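Local coordinates for ferric uptake regulation protein (Pseudomonas aeruginosa PAO1, PDB 6H1C) that probably acts as a metal-dependent transcriptional regulator of iron uptake, a dimerising winged-helix protein of the Fur family that binds DNA according to metal supply, at residues B[16-21]-B[55-60]; B[33-38]-B[77-82]; B[89-94]-B[127-132]. The protein carries 2 engineered substitutions. All coordinates share one frame; numbering follows the deposited sequence.

Contact 1: residues B[16-21]-B[55-60]; sequences LPRVKI and YRVLTQ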
loop_
_atom_site.group_PDB
_atom_site.type_symbol
_atom_site.label_atom_id
_atom_site.label_comp_id
_atom_site.label_asym_id
_atom_site.label_seq_id
_atom_site.Cartn_x
_atom_site.Cartn_y
_atom_site.Cartn_z
ATOM N N LEU B 16 -21.176 -16.748 -8.280
ATOM C CA LEU B 16 -21.460 -17.235 -6.939
ATOM C C LEU B 16 -20.616 -16.516 -5.890
ATOM O O LEU B 16 -21.165 -15.956 -4.927
ATOM C CB LEU B 16 -21.228 -18.747 -6.860
ATOM C CG LEU B 16 -22.497 -19.489 -6.460
ATOM C CD1 LEU B 16 -22.980 -18.977 -5.116
ATOM C CD2 LEU B 16 -23.557 -19.280 -7.523
ATOM N N PRO B 17 -19.286 -16.518 -6.029
ATOM C CA PRO B 17 -18.460 -15.846 -5.011
ATOM C C PRO B 17 -18.762 -14.363 -4.895
ATOM O O PRO B 17 -18.812 -13.832 -3.781
ATOM C CB PRO B 17 -17.028 -16.111 -5.490
ATOM C CG PRO B 17 -17.167 -16.299 -6.960
ATOM C CD PRO B 17 -18.483 -16.997 -7.164
ATOM N N ARG B 18 -18.981 -13.680 -6.017
ATOM C CA ARG B 18 -19.330 -12.270 -5.940
ATOM C C ARG B 18 -20.631 -12.076 -5.171
ATOM O O ARG B 18 -20.760 -11.128 -4.391
ATOM C CB ARG B 18 -19.407 -11.670 -7.342
ATOM C CG ARG B 18 -18.086 -11.686 -8.086
ATOM C CD ARG B 18 -18.207 -11.141 -9.514
ATOM N NE ARG B 18 -16.890 -10.879 -10.096
ATOM C CZ ARG B 18 -16.652 -10.601 -11.380
ATOM N NH1 ARG B 18 -17.647 -10.537 -12.259
ATOM N NH2 ARG B 18 -15.407 -10.374 -11.786
ATOM N N VAL B 19 -21.595 -12.986 -5.331
ATOM C CA VAL B 19 -22.859 -12.788 -4.623
ATOM C C VAL B 19 -22.751 -13.198 -3.162
ATOM O O VAL B 19 -23.401 -12.601 -2.295
ATOM C CB VAL B 19 -24.004 -13.539 -5.318
ATOM C CG1 VAL B 19 -25.311 -13.211 -4.640
ATOM C CG2 VAL B 19 -24.062 -13.174 -6.799
ATOM N N LYS B 20 -21.944 -14.213 -2.855
ATOM C CA LYS B 20 -21.823 -14.637 -1.468
ATOM C C LYS B 20 -21.124 -13.579 -0.632
ATOM O O LYS B 20 -21.537 -13.297 0.500
ATOM C CB LYS B 20 -21.059 -15.949 -1.374
ATOM C CG LYS B 20 -21.716 -17.141 -2.016
ATOM C CD LYS B 20 -20.942 -18.388 -1.610
ATOM C CE LYS B 20 -21.451 -19.645 -2.293
ATOM N NZ LYS B 20 -20.403 -20.707 -2.259
ATOM N N ILE B 21 -20.056 -12.988 -1.171
ATOM C CA ILE B 21 -19.294 -12.007 -0.410
ATOM C C ILE B 21 -20.100 -10.733 -0.213
ATOM O O ILE B 21 -20.036 -10.102 0.849
ATOM C CB ILE B 21 -17.955 -11.726 -1.107
ATOM C CG1 ILE B 21 -16.950 -12.836 -0.768
ATOM C CG2 ILE B 21 -17.440 -10.377 -0.673
ATOM C CD1 ILE B 21 -15.989 -13.186 -1.885
ATOM N N TYR B 55 -10.194 -11.702 -1.169
ATOM C CA TYR B 55 -9.491 -10.452 -1.377
ATOM C C TYR B 55 -9.692 -9.924 -2.790
ATOM O O TYR B 55 -9.878 -8.717 -2.980
ATOM C CB TYR B 55 -8.010 -10.633 -1.084
ATOM C CG TYR B 55 -7.223 -9.398 -1.366
ATOM C CD1 TYR B 55 -7.279 -8.304 -0.501
ATOM C CD2 TYR B 55 -6.438 -9.300 -2.497
ATOM C CE1 TYR B 55 -6.565 -7.145 -0.767
ATOM C CE2 TYR B 55 -5.734 -8.144 -2.773
ATOM C CZ TYR B 55 -5.799 -7.078 -1.910
ATOM O OH TYR B 55 -5.083 -5.939 -2.180
ATOM N N ARG B 56 -9.632 -10.796 -3.801
ATOM C CA ARG B 56 -9.827 -10.313 -5.163
ATOM C C ARG B 56 -11.219 -9.733 -5.339
ATOM O O ARG B 56 -11.390 -8.705 -6.005
ATOM C CB ARG B 56 -9.579 -11.426 -6.176
ATOM C CG ARG B 56 -8.118 -11.693 -6.368
ATOM C CD ARG B 56 -7.844 -12.793 -7.375
ATOM N NE ARG B 56 -6.410 -13.072 -7.401
ATOM C CZ ARG B 56 -5.516 -12.370 -8.105
ATOM N NH1 ARG B 56 -5.905 -11.349 -8.867
ATOM N NH2 ARG B 56 -4.224 -12.690 -8.048
ATOM N N VAL B 57 -12.230 -10.370 -4.745
ATOM C CA VAL B 57 -13.584 -9.869 -4.930
ATOM C C VAL B 57 -13.757 -8.530 -4.225
ATOM O O VAL B 57 -14.384 -7.610 -4.767
ATOM C CB VAL B 57 -14.614 -10.899 -4.453
ATOM C CG1 VAL B 57 -15.988 -10.250 -4.380
ATOM C CG2 VAL B 57 -14.625 -12.080 -5.381
ATOM N N LEU B 58 -13.218 -8.398 -3.006
ATOM C CA LEU B 58 -13.233 -7.099 -2.331
ATOM C C LEU B 58 -12.531 -6.028 -3.167
ATOM O O LEU B 58 -12.988 -4.884 -3.238
ATOM C CB LEU B 58 -12.594 -7.207 -0.945
ATOM C CG LEU B 58 -13.387 -8.071 0.028
ATOM C CD1 LEU B 58 -12.599 -8.339 1.304
ATOM C CD2 LEU B 58 -14.739 -7.427 0.346
ATOM N N THR B 59 -11.431 -6.386 -3.828
ATOM C CA THR B 59 -10.734 -5.416 -4.673
ATOM C C THR B 59 -11.590 -4.970 -5.862
ATOM O O THR B 59 -11.579 -3.786 -6.224
ATOM C CB THR B 59 -9.407 -6.004 -5.146
ATOM O OG1 THR B 59 -8.668 -6.436 -4.005
ATOM C CG2 THR B 59 -8.597 -4.971 -5.878
ATOM N N GLN B 60 -12.297 -5.905 -6.515
ATOM C CA GLN B 60 -13.223 -5.525 -7.578
ATOM C C GLN B 60 -14.318 -4.624 -7.042
ATOM O O GLN B 60 -14.714 -3.663 -7.701
ATOM C CB GLN B 60 -13.865 -6.756 -8.212
ATOM C CG GLN B 60 -12.925 -7.724 -8.856
ATOM C CD GLN B 60 -12.888 -7.565 -10.377
ATOM O OE1 GLN B 60 -12.348 -8.422 -11.083
ATOM N NE2 GLN B 60 -13.456 -6.469 -10.884
#
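Ile-21 and Val-57 meet tip to tip where helix 16-21 leans on helix 55-60. The CD1 methyl of Ile-21 sits against the branch point of Val-57, 3.7 Å from CB, and lies about as close to CG1 as to CG2, so it is seated at the fork of the valine. Val-57 CG1, anti to the backbone N (chi1 168°), also meets the second branch of Ile-21, CG2, at 4.0 Å. The same Ile-21 CG2 reaches past the valine to Leu-58, whose CD2 is 4.1 Å away. The segment axes cross at -76° and come within 10.1 Å, a steep packing of two helices in the three-helix core of a winged-helix domain; helix 51-63 is probably its recognition helix. Leu-42 of helix 35-44 also touches Ile-21. At the polar end, the extended Arg-18 chain runs past Val-57 towards Gln-60, its NH2 3.7 Å from OE1, with guanidinium and amide planes 67° apart. This is a loose polar approach: the Arg-18 NH1 is instead hydrogen-bonded to the carbonyl oxygens of Lys-13 and of Gly-11 in a second subunit.

Contact 2: residues B[33-38]-B[77-82]; sequences MSAEDV and AVFELA. With MN (manganese (II) ion), chain H; ZN (zinc ion), chain S.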
loop_
_atom_site.group_PDB
_atom_site.type_symbol
_atom_site.label_atom_id
_atom_site.label_comp_id
_atom_site.label_asym_id
_atom_site.label_seq_id
_atom_site.Cartn_x
_atom_site.Cartn_y
_atom_site.Cartn_z
ATOM N N MET B 33 -14.510 -4.527 8.286
ATOM C CA MET B 33 -14.022 -5.892 8.238
ATOM C C MET B 33 -12.732 -5.970 7.439
ATOM O O MET B 33 -12.640 -5.408 6.345
ATOM C CB MET B 33 -15.078 -6.805 7.627
ATOM C CG MET B 33 -16.358 -6.885 8.434
ATOM S SD MET B 33 -17.470 -8.159 7.810
ATOM C CE MET B 33 -16.589 -9.626 8.331
ATOM N N SER B 34 -11.746 -6.673 7.987
ATOM C CA SER B 34 -10.598 -7.099 7.202
ATOM C C SER B 34 -11.003 -8.157 6.172
ATOM O O SER B 34 -12.070 -8.767 6.245
ATOM C CB SER B 34 -9.525 -7.668 8.113
ATOM O OG SER B 34 -9.835 -8.999 8.469
ATOM N N ALA B 35 -10.128 -8.378 5.189
ATOM C CA ALA B 35 -10.351 -9.499 4.279
ATOM C C ALA B 35 -10.430 -10.810 5.049
ATOM O O ALA B 35 -11.229 -11.689 4.716
ATOM C CB ALA B 35 -9.245 -9.562 3.226
ATOM N N GLU B 36 -9.609 -10.957 6.087
ATOM C CA GLU B 36 -9.653 -12.168 6.904
ATOM C C GLU B 36 -10.992 -12.301 7.628
ATOM O O GLU B 36 -11.531 -13.406 7.743
ATOM C CB GLU B 36 -8.497 -12.171 7.902
ATOM C CG GLU B 36 -7.227 -12.855 7.440
ATOM C CD GLU B 36 -6.219 -13.030 8.579
ATOM O OE1 GLU B 36 -6.479 -13.814 9.521
ATOM O OE2 GLU B 36 -5.179 -12.357 8.549
ATOM N N ASP B 37 -11.541 -11.186 8.125
ATOM C CA ASP B 37 -12.864 -11.213 8.744
ATOM C C ASP B 37 -13.926 -11.726 7.789
ATOM O O ASP B 37 -14.827 -12.465 8.191
ATOM C CB ASP B 37 -13.260 -9.824 9.212
ATOM C CG ASP B 37 -12.375 -9.306 10.305
ATOM O OD1 ASP B 37 -11.784 -10.147 11.026
ATOM O OD2 ASP B 37 -12.287 -8.056 10.445
ATOM N N VAL B 38 -13.875 -11.308 6.528
ATOM C CA VAL B 38 -14.912 -11.739 5.604
ATOM C C VAL B 38 -14.765 -13.221 5.309
ATOM O O VAL B 38 -15.755 -13.954 5.218
ATOM C CB VAL B 38 -14.870 -10.886 4.331
ATOM C CG1 VAL B 38 -15.705 -11.526 3.256
ATOM C CG2 VAL B 38 -15.366 -9.500 4.661
ATOM N N ALA B 77 -5.925 -3.590 5.826
ATOM C CA ALA B 77 -6.954 -2.914 5.055
ATOM C C ALA B 77 -8.351 -3.226 5.591
ATOM O O ALA B 77 -8.669 -4.364 5.940
ATOM C CB ALA B 77 -6.846 -3.315 3.590
ATOM N N VAL B 78 -9.183 -2.197 5.660
ATOM C CA VAL B 78 -10.556 -2.301 6.140
ATOM C C VAL B 78 -11.482 -2.090 4.952
ATOM O O VAL B 78 -11.285 -1.156 4.173
ATOM C CB VAL B 78 -10.831 -1.263 7.236
ATOM C CG1 VAL B 78 -12.307 -1.140 7.469
ATOM C CG2 VAL B 78 -10.109 -1.644 8.514
ATOM N N PHE B 79 -12.470 -2.952 4.789
ATOM C CA PHE B 79 -13.455 -2.722 3.750
ATOM C C PHE B 79 -14.808 -2.430 4.374
ATOM O O PHE B 79 -15.131 -2.900 5.467
ATOM C CB PHE B 79 -13.553 -3.897 2.801
ATOM C CG PHE B 79 -12.266 -4.226 2.141
ATOM C CD1 PHE B 79 -11.317 -4.977 2.797
ATOM C CD2 PHE B 79 -11.995 -3.773 0.871
ATOM C CE1 PHE B 79 -10.134 -5.276 2.200
ATOM C CE2 PHE B 79 -10.802 -4.073 0.272
ATOM C CZ PHE B 79 -9.874 -4.827 0.931
ATOM N N GLU B 80 -15.587 -1.631 3.671
ATOM C CA GLU B 80 -16.733 -0.976 4.263
ATOM C C GLU B 80 -17.693 -0.715 3.125
ATOM O O GLU B 80 -17.282 -0.191 2.085
ATOM C CB GLU B 80 -16.298 0.324 4.927
ATOM C CG GLU B 80 -17.343 1.081 5.697
ATOM C CD GLU B 80 -16.717 2.219 6.479
ATOM O OE1 GLU B 80 -15.493 2.379 6.386
ATOM O OE2 GLU B 80 -17.419 2.957 7.180
ATOM N N LEU B 81 -18.940 -1.141 3.288
ATOM C CA LEU B 81 -19.936 -0.823 2.284
ATOM C C LEU B 81 -19.933 0.677 2.037
ATOM O O LEU B 81 -19.872 1.476 2.977
ATOM C CB LEU B 81 -21.308 -1.298 2.737
ATOM C CG LEU B 81 -21.558 -2.787 2.521
ATOM C CD1 LEU B 81 -22.944 -3.148 3.031
ATOM C CD2 LEU B 81 -21.402 -3.125 1.044
ATOM N N ALA B 82 -19.959 1.048 0.756
ATOM C CA ALA B 82 -19.855 2.445 0.332
ATOM C C ALA B 82 -21.177 3.196 0.512
ATOM O O ALA B 82 -21.802 3.647 -0.441
ATOM C CB ALA B 82 -19.396 2.528 -1.118
HETATM MN MN MN H . -4.869 -11.090 6.811
HETATM ZN ZN ZN S . -16.781 3.149 8.706
HETATM O O HOH W 1 -7.871 -6.516 4.813
#
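Met-33 and Phe-79 form the single antiparallel bridge that ties the residues leading into helix 35-44 to strand 78-81 of the wing, the two-stranded antiparallel hairpin (with strand 67-70) of the winged-helix domain. It is a hydrogen-bonded pair: Phe-79 N donates to Met-33 O at 2.9 Å, almost straight at the hydrogen (174°), while the return bond from Met-33 N to Phe-79 O is weak at 3.3 Å. The ring of Phe-79 turns its edge to the same Met-33 carbonyl, with CD1 3.8 Å from the oxygen and near the ring plane. CE1 of Phe-79 lies loosely beside the Ala-35 methyl, and Leu-58 of helix 51-63 also packs on the ring. Right after the bridge the helix begins with a capping box. Asp-37 N donates to Ser-34 OG at 2.8 Å, the hydroxyl being held by chi1 of 80° between the backbone N and the carbonyl carbon, and Ser-34 N donates in return to Asp-37 OD2, approaching from above the carboxylate plane. Each segment also lends a glutamate to a metal site: Glu-36 OE2 binds manganese with Asp-73 and His-76 of a third subunit, and Glu-80 binds zinc with His-32, His-89 and Glu-100. Between the segments one water accepts from Ala-35 N at 2.9 Å and donates to Ala-77 O at 2.6 Å.

Contact 3: residues B[89-94]-B[127-132]; sequences HMVCVD and VLYVRK. With ZN (zinc ion), chain S.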
loop_
_atom_site.group_PDB
_atom_site.type_symbol
_atom_site.label_atom_id
_atom_site.label_comp_id
_atom_site.label_asym_id
_atom_site.label_seq_id
_atom_site.Cartn_x
_atom_site.Cartn_y
_atom_site.Cartn_z
ATOM N N HIS B 89 -14.472 9.368 10.054
ATOM C CA HIS B 89 -14.047 8.419 11.070
ATOM C C HIS B 89 -13.135 9.120 12.054
ATOM O O HIS B 89 -12.351 9.979 11.662
ATOM C CB HIS B 89 -13.296 7.218 10.463
ATOM C CG HIS B 89 -14.161 6.315 9.651
ATOM N ND1 HIS B 89 -14.429 6.539 8.321
ATOM C CD2 HIS B 89 -14.843 5.196 9.985
ATOM C CE1 HIS B 89 -15.225 5.591 7.867
ATOM N NE2 HIS B 89 -15.495 4.766 8.858
ATOM N N MET B 90 -13.260 8.772 13.329
ATOM C CA MET B 90 -12.235 9.033 14.325
ATOM C C MET B 90 -11.545 7.713 14.643
ATOM O O MET B 90 -12.201 6.674 14.739
ATOM C CB MET B 90 -12.818 9.632 15.615
ATOM C CG MET B 90 -13.849 10.714 15.422
ATOM S SD MET B 90 -14.266 11.639 16.933
ATOM C CE MET B 90 -14.005 10.426 18.201
ATOM N N VAL B 91 -10.227 7.757 14.799
ATOM C CA VAL B 91 -9.411 6.588 15.088
ATOM C C VAL B 91 -8.686 6.836 16.403
ATOM O O VAL B 91 -7.975 7.838 16.544
ATOM C CB VAL B 91 -8.402 6.304 13.960
ATOM C CG1 VAL B 91 -7.653 5.017 14.255
ATOM C CG2 VAL B 91 -9.095 6.205 12.611
ATOM N N CYS B 92 -8.869 5.945 17.370
ATOM C CA CYS B 92 -8.103 6.027 18.612
ATOM C C CYS B 92 -6.707 5.482 18.329
ATOM O O CYS B 92 -6.537 4.292 18.057
ATOM C CB CYS B 92 -8.781 5.261 19.751
ATOM S SG CYS B 92 -7.793 5.227 21.341
ATOM N N VAL B 93 -5.705 6.355 18.387
ATOM C CA VAL B 93 -4.364 5.994 17.939
ATOM C C VAL B 93 -3.629 5.082 18.903
ATOM O O VAL B 93 -2.550 4.586 18.557
ATOM C CB VAL B 93 -3.495 7.242 17.713
ATOM C CG1 VAL B 93 -4.111 8.148 16.651
ATOM C CG2 VAL B 93 -3.319 7.979 19.013
ATOM N N ASP B 94 -4.166 4.859 20.104
ATOM C CA ASP B 94 -3.580 3.909 21.043
ATOM C C ASP B 94 -4.232 2.535 20.978
ATOM O O ASP B 94 -3.552 1.528 21.175
ATOM C CB ASP B 94 -3.661 4.456 22.477
ATOM C CG ASP B 94 -2.760 5.685 22.695
ATOM O OD1 ASP B 94 -1.774 5.845 21.942
ATOM O OD2 ASP B 94 -3.037 6.494 23.619
ATOM N N VAL B 127 -10.421 12.048 8.388
ATOM C CA VAL B 127 -9.996 11.104 9.405
ATOM C C VAL B 127 -9.465 11.916 10.567
ATOM O O VAL B 127 -8.602 12.781 10.383
ATOM C CB VAL B 127 -8.930 10.113 8.896
ATOM C CG1 VAL B 127 -8.331 9.369 10.041
ATOM C CG2 VAL B 127 -9.558 9.105 7.953
ATOM N N LEU B 128 -9.993 11.655 11.751
ATOM C CA LEU B 128 -9.635 12.377 12.958
ATOM C C LEU B 128 -8.946 11.394 13.881
ATOM O O LEU B 128 -9.596 10.507 14.441
ATOM C CB LEU B 128 -10.872 12.972 13.614
ATOM C CG LEU B 128 -11.665 13.894 12.692
ATOM C CD1 LEU B 128 -12.853 14.518 13.430
ATOM C CD2 LEU B 128 -10.745 14.958 12.182
ATOM N N TYR B 129 -7.637 11.529 14.029
ATOM C CA TYR B 129 -6.899 10.680 14.950
ATOM C C TYR B 129 -6.957 11.311 16.328
ATOM O O TYR B 129 -6.678 12.498 16.482
ATOM C CB TYR B 129 -5.449 10.490 14.499
ATOM C CG TYR B 129 -5.353 9.855 13.142
ATOM C CD1 TYR B 129 -5.372 10.632 11.999
ATOM C CD2 TYR B 129 -5.288 8.483 12.999
ATOM C CE1 TYR B 129 -5.296 10.068 10.772
ATOM C CE2 TYR B 129 -5.229 7.910 11.770
ATOM C CZ TYR B 129 -5.228 8.705 10.658
ATOM O OH TYR B 129 -5.160 8.161 9.406
ATOM N N VAL B 130 -7.314 10.513 17.326
ATOM C CA VAL B 130 -7.692 11.046 18.620
ATOM C C VAL B 130 -7.044 10.236 19.720
ATOM O O VAL B 130 -6.629 9.094 19.525
ATOM C CB VAL B 130 -9.207 11.035 18.796
ATOM C CG1 VAL B 130 -9.825 11.883 17.750
ATOM C CG2 VAL B 130 -9.715 9.606 18.684
ATOM N N ARG B 131 -6.972 10.848 20.890
ATOM C CA ARG B 131 -6.511 10.193 22.098
ATOM C C ARG B 131 -7.507 10.491 23.203
ATOM O O ARG B 131 -8.038 11.605 23.281
ATOM C CB ARG B 131 -5.119 10.671 22.484
ATOM C CG ARG B 131 -4.548 9.935 23.664
ATOM C CD ARG B 131 -3.120 9.525 23.402
ATOM N NE ARG B 131 -2.366 10.611 22.782
ATOM C CZ ARG B 131 -1.286 10.425 22.030
ATOM N NH1 ARG B 131 -0.840 9.191 21.809
ATOM N NH2 ARG B 131 -0.661 11.469 21.494
ATOM N N LYS B 132 -7.792 9.489 24.028
ATOM C CA LYS B 132 -8.694 9.684 25.164
ATOM C C LYS B 132 -7.965 10.520 26.214
ATOM O O LYS B 132 -7.012 10.048 26.835
ATOM C CB LYS B 132 -9.148 8.333 25.713
ATOM C CG LYS B 132 -10.238 8.397 26.771
ATOM C CD LYS B 132 -11.581 8.845 26.204
ATOM C CE LYS B 132 -12.632 8.996 27.325
ATOM N NZ LYS B 132 -13.934 9.582 26.865
HETATM ZN ZN ZN S . -16.781 3.149 8.706
#
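Backbone bonds carry most of the pairing of His-89 to Val-93 with Leu-128 to Val-130. Leu-128 N donates to His-89 O and Val-130 N to Val-91 O, each at 2.9 Å, while Val-91 N and Val-93 N return bonds to Leu-128 O and Val-130 O. This parallel register joins strands 88-92 and 119-132 in the mixed sheet of the probable dimerisation domain. A strand of the fourth subunit pairs antiparallel with strand 119-132, extending the sheet across the interface. Apolar contacts line both faces. On one, Val-91 CG2 meets Val-127 CG1 at 4.1 Å, and Val-91 CB lies 3.9 Å from Tyr-129 CD2; Val-127 CG1 in turn rests over a face of that ring, towards its rim. Val-93 CG1, anti to its carbonyl carbon (chi1 -60°), comes in at the ring's edge, 3.5 Å from Tyr-129 CB. On the other face the Met-90 side chain runs obliquely to that of Leu-128, CG 4.2 Å from CB. Charge enters beyond the strand: Asp-94 OD1 lies in the guanidinium plane of Arg-131, at its edge, in a salt bridge whose NH1 hydrogen bond is weak, at 3.5 Å, while Val-93 CG2 covers one guanidinium face. At the start, His-89 NE2 holds zinc at 2.1 Å.

In the fold
Contacts 1 and 2 interlock in the winged-helix domain: their segments alternate along the chain, their centres are 11 Å apart, and Leu-58 of helix 51-63 packs on both Phe-79 and Ala-35. Contact 3 follows in sequence, in the sheet of the dimerisation domain, with its centre 19 Å from that of contact 2 and 30 Å from that of contact 1, on the opposite side of the chain's centre from contact 1. Contacts 2 and 3 nevertheless meet through a single zinc, bound by Glu-80 of strand 78-81 and His-89 of strand 88-92. That shared metal clasps the two domains, consistent with a site that sets their relative orientation.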